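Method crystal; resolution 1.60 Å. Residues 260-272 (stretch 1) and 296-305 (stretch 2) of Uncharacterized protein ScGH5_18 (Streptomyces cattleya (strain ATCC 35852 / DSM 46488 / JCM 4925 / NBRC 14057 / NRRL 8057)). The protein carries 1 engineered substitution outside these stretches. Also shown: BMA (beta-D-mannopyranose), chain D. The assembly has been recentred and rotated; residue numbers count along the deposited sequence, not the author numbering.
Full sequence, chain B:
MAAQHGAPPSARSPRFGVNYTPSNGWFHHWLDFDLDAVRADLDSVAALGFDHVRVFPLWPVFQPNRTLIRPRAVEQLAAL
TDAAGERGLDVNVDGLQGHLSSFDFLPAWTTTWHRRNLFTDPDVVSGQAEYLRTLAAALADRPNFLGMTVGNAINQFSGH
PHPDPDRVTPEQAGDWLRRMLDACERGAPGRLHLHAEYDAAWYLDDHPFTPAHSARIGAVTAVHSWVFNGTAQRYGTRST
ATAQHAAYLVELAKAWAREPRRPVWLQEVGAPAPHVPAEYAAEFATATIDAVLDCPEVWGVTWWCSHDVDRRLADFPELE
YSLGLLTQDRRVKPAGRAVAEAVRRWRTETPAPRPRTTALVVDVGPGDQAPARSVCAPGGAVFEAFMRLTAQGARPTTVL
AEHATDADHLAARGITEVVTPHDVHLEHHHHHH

Stretch 1 260-272: PRRPVWLQEVGAP
Stretch 2 296-305: PEVWGVTWWC

Two parallel β-strands, beginning near Val 264 and Val 298, run side by side with axes approaching to 4.6 Å and 10° between their directions; the two stretches bury 878 Å² together. Val 264 pairs with Val 298 and Leu 266 with Val 301 (CA–CA 5.0 Å each). At the N-terminal end of the pairing, Val 264 N donates to Glu 297 O (3.0 Å) and Trp 299 N to Val 264 O (2.8 Å). Glu 297 (phi/psi 59/32; chi1 m, chi2 p) points its CB toward stretch 1, with CG 3.8 Å from Arg 261 O.

Trp 299 departs from the extended backbone (-63/-44), and its CB points toward stretch 1. With chi1 t and chi2 94°, its six-membered ring meets that of Trp 265 (t, chi2 -1°) obliquely, centroids 4.2 Å apart and planes at 38°; Pro 263 CB lies 3.9 Å from Trp 299 CB. Gly 300 follows, where a CB would clash with Trp 299 CE3. The indole edge of Trp 265 is satisfied by Thr 302 (m): Trp 265 NE1 donates to Thr 302 OG1 at 2.7 Å.

Thr 302 N donates to Leu 266 O (2.9 Å). Beyond the kink at Gln 267 (-85/-15), Trp 304 N reaches Val 269 O (2.8 Å). Val 269 (p) packs CG1 against Val 301 CG1 (3.9 Å) and Trp 303 CE3 (3.6 Å), on the face that also carries Leu 266; its buried, branched apolar side chain suits this packing.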

# COMPACT_ATOMS: atom_id res chain seq x y z
N PRO B 260 -34.60 -2.14 22.87
CA PRO B 260 -34.19 -2.38 24.26
C PRO B 260 -33.38 -3.65 24.47
O PRO B 260 -32.77 -3.80 25.53
CB PRO B 260 -35.52 -2.43 25.03
CG PRO B 260 -36.54 -2.79 23.99
CD PRO B 260 -36.07 -2.17 22.71
N ARG B 261 -33.38 -4.58 23.51
CA ARG B 261 -32.61 -5.81 23.64
C ARG B 261 -31.61 -5.99 22.50
O ARG B 261 -31.21 -7.12 22.19
CB ARG B 261 -33.54 -7.02 23.74
CG ARG B 261 -34.19 -7.17 25.11
N ARG B 262 -31.19 -4.90 21.87
CA ARG B 262 -30.20 -4.99 20.80
C ARG B 262 -28.92 -5.63 21.35
O ARG B 262 -28.39 -5.17 22.36
CB ARG B 262 -29.88 -3.60 20.24
CG ARG B 262 -28.72 -3.58 19.23
CD ARG B 262 -28.46 -2.15 18.77
NE ARG B 262 -27.31 -1.96 17.88
CZ ARG B 262 -27.39 -1.87 16.55
NH1 ARG B 262 -28.56 -2.02 15.93
NH2 ARG B 262 -26.29 -1.64 15.83
N PRO B 263 -28.43 -6.70 20.73
CA PRO B 263 -27.22 -7.34 21.25
C PRO B 263 -26.00 -6.45 21.10
O PRO B 263 -25.89 -5.66 20.16
CB PRO B 263 -27.08 -8.60 20.39
CG PRO B 263 -28.46 -8.82 19.80
CD PRO B 263 -29.00 -7.44 19.59
N VAL B 264 -25.08 -6.58 22.06
CA VAL B 264 -23.77 -5.92 22.01
C VAL B 264 -22.71 -7.00 21.86
O VAL B 264 -22.62 -7.91 22.69
CB VAL B 264 -23.51 -5.06 23.26
CG1 VAL B 264 -22.17 -4.32 23.11
CG2 VAL B 264 -24.64 -4.08 23.48
N TRP B 265 -21.90 -6.90 20.81
CA TRP B 265 -20.86 -7.88 20.51
C TRP B 265 -19.52 -7.33 20.99
O TRP B 265 -19.01 -6.35 20.45
CB TRP B 265 -20.84 -8.17 19.00
CG TRP B 265 -19.86 -9.24 18.56
CD1 TRP B 265 -18.99 -9.95 19.34
CD2 TRP B 265 -19.68 -9.71 17.22
NE1 TRP B 265 -18.27 -10.83 18.56
CE2 TRP B 265 -18.67 -10.69 17.26
CE3 TRP B 265 -20.26 -9.38 15.98
CZ2 TRP B 265 -18.25 -11.37 16.12
CZ3 TRP B 265 -19.84 -10.05 14.86
CH2 TRP B 265 -18.84 -11.02 14.92
N LEU B 266 -18.95 -7.95 22.03
CA LEU B 266 -17.57 -7.64 22.41
C LEU B 266 -16.67 -8.32 21.40
O LEU B 266 -16.23 -9.46 21.57
CB LEU B 266 -17.29 -8.11 23.84
CG LEU B 266 -15.87 -7.84 24.31
CD1 LEU B 266 -15.59 -6.34 24.38
CD2 LEU B 266 -15.68 -8.50 25.69
N GLN B 267 -16.42 -7.62 20.29
CA GLN B 267 -15.78 -8.20 19.12
C GLN B 267 -14.27 -8.19 19.20
O GLN B 267 -13.62 -8.90 18.42
CB GLN B 267 -16.26 -7.45 17.87
CG GLN B 267 -16.03 -8.19 16.58
CD GLN B 267 -16.37 -7.33 15.39
OE1 GLN B 267 -15.95 -6.17 15.32
NE2 GLN B 267 -17.15 -7.87 14.46
N GLU B 268 -13.70 -7.40 20.11
CA GLU B 268 -12.28 -7.50 20.46
C GLU B 268 -12.12 -7.29 21.95
O GLU B 268 -12.70 -6.37 22.52
CB GLU B 268 -11.41 -6.46 19.75
CG GLU B 268 -11.32 -6.65 18.27
CD GLU B 268 -10.55 -5.53 17.59
OE1 GLU B 268 -9.91 -4.73 18.31
OE2 GLU B 268 -10.60 -5.47 16.35
N VAL B 269 -11.31 -8.15 22.56
CA VAL B 269 -10.83 -7.95 23.92
C VAL B 269 -9.52 -8.72 24.01
O VAL B 269 -9.43 -9.85 23.52
CB VAL B 269 -11.85 -8.41 24.99
CG1 VAL B 269 -12.31 -9.86 24.73
CG2 VAL B 269 -11.22 -8.28 26.40
N GLY B 270 -8.49 -8.10 24.58
CA GLY B 270 -7.20 -8.76 24.67
C GLY B 270 -6.43 -8.28 25.87
O GLY B 270 -6.85 -7.38 26.60
N ALA B 271 -5.24 -8.88 26.05
CA ALA B 271 -4.41 -8.70 27.24
C ALA B 271 -3.06 -8.14 26.82
O ALA B 271 -2.08 -8.89 26.68
CB ALA B 271 -4.25 -10.02 27.99
N PRO B 272 -2.95 -6.79 26.63
CA PRO B 272 -1.72 -6.21 26.06
C PRO B 272 -0.65 -5.88 27.10
O PRO B 272 -0.90 -5.07 27.99
CB PRO B 272 -2.22 -4.93 25.39
CG PRO B 272 -3.36 -4.49 26.29
CD PRO B 272 -4.00 -5.77 26.81
N PRO B 296 -26.24 -8.74 30.41
CA PRO B 296 -27.19 -9.42 29.53
C PRO B 296 -27.04 -8.94 28.09
O PRO B 296 -26.46 -7.89 27.82
CB PRO B 296 -28.56 -9.03 30.10
CG PRO B 296 -28.29 -8.25 31.35
CD PRO B 296 -26.90 -7.73 31.25
N GLU B 297 -27.61 -9.72 27.18
CA GLU B 297 -27.67 -9.37 25.75
C GLU B 297 -26.28 -9.18 25.15
O GLU B 297 -26.09 -8.36 24.25
CB GLU B 297 -28.52 -8.12 25.51
CG GLU B 297 -30.03 -8.39 25.52
CD GLU B 297 -30.63 -8.43 26.92
OE1 GLU B 297 -30.21 -7.63 27.78
OE2 GLU B 297 -31.53 -9.27 27.15
N VAL B 298 -25.29 -9.91 25.64
CA VAL B 298 -23.98 -9.94 25.00
C VAL B 298 -24.07 -10.94 23.86
O VAL B 298 -24.35 -12.13 24.09
CB VAL B 298 -22.88 -10.34 26.00
CG1 VAL B 298 -21.59 -10.62 25.24
CG2 VAL B 298 -22.68 -9.27 27.08
N TRP B 299 -23.87 -10.46 22.63
CA TRP B 299 -23.92 -11.37 21.49
C TRP B 299 -22.82 -12.41 21.58
O TRP B 299 -23.05 -13.60 21.33
CB TRP B 299 -23.78 -10.58 20.18
CG TRP B 299 -23.98 -11.43 18.96
CD1 TRP B 299 -25.14 -11.62 18.27
CD2 TRP B 299 -22.98 -12.20 18.27
NE1 TRP B 299 -24.93 -12.46 17.20
CE2 TRP B 299 -23.61 -12.83 17.18
CE3 TRP B 299 -21.61 -12.42 18.47
CZ2 TRP B 299 -22.93 -13.67 16.30
CZ3 TRP B 299 -20.93 -13.25 17.59
CH2 TRP B 299 -21.59 -13.86 16.52
N GLY B 300 -21.62 -11.99 21.94
CA GLY B 300 -20.50 -12.91 22.03
C GLY B 300 -19.27 -12.18 22.53
O GLY B 300 -19.25 -10.95 22.64
N VAL B 301 -18.25 -12.99 22.83
CA VAL B 301 -16.93 -12.52 23.25
C VAL B 301 -15.92 -13.07 22.26
O VAL B 301 -15.83 -14.29 22.07
CB VAL B 301 -16.58 -13.00 24.67
CG1 VAL B 301 -15.17 -12.55 25.04
CG2 VAL B 301 -17.61 -12.50 25.68
N THR B 302 -15.15 -12.18 21.63
CA THR B 302 -14.22 -12.58 20.59
C THR B 302 -12.84 -12.07 20.98
O THR B 302 -12.58 -10.87 20.94
CB THR B 302 -14.67 -12.05 19.22
OG1 THR B 302 -16.06 -12.37 19.03
CG2 THR B 302 -13.86 -12.68 18.11
N TRP B 303 -11.97 -12.99 21.42
CA TRP B 303 -10.67 -12.62 21.95
C TRP B 303 -9.72 -12.22 20.82
O TRP B 303 -9.71 -12.84 19.75
CB TRP B 303 -10.06 -13.78 22.75
CG TRP B 303 -9.00 -13.29 23.66
CD1 TRP B 303 -7.66 -13.18 23.39
CD2 TRP B 303 -9.18 -12.78 24.98
NE1 TRP B 303 -7.00 -12.65 24.47
CE2 TRP B 303 -7.92 -12.39 25.46
CE3 TRP B 303 -10.30 -12.62 25.82
CZ2 TRP B 303 -7.74 -11.85 26.73
CZ3 TRP B 303 -10.11 -12.08 27.07
CH2 TRP B 303 -8.85 -11.70 27.51
N TRP B 304 -8.95 -11.16 21.06
CA TRP B 304 -7.84 -10.79 20.18
C TRP B 304 -6.56 -11.23 20.87
O TRP B 304 -6.17 -10.63 21.87
CB TRP B 304 -7.78 -9.28 19.93
CG TRP B 304 -6.73 -8.97 18.90
CD1 TRP B 304 -5.37 -8.99 19.05
CD2 TRP B 304 -6.97 -8.64 17.52
NE1 TRP B 304 -4.75 -8.70 17.86
CE2 TRP B 304 -5.71 -8.47 16.91
CE3 TRP B 304 -8.13 -8.45 16.75
CZ2 TRP B 304 -5.58 -8.14 15.56
CZ3 TRP B 304 -7.99 -8.12 15.42
CH2 TRP B 304 -6.74 -7.97 14.84
N CYS B 305 -5.89 -12.25 20.32
CA CYS B 305 -6.19 -12.88 19.05
C CYS B 305 -5.88 -14.37 19.17
O CYS B 305 -5.49 -14.84 20.24
CB CYS B 305 -5.36 -12.25 17.93
SG CYS B 305 -3.59 -12.12 18.34
C1 BMA D . -7.16 -3.09 17.59
C2 BMA D . -7.20 -4.21 16.51
C3 BMA D . -5.81 -4.36 15.90
C4 BMA D . -4.71 -4.40 17.05
C5 BMA D . -5.36 -4.52 18.46
C6 BMA D . -4.36 -4.47 19.59
O2 BMA D . -8.13 -3.92 15.48
O3 BMA D . -5.57 -3.32 14.92
O4 BMA D . -3.89 -5.52 16.82
O5 BMA D . -6.25 -3.41 18.67
O6 BMA D . -3.69 -3.19 19.52
O HOH W 1 -4.49 -11.12 24.34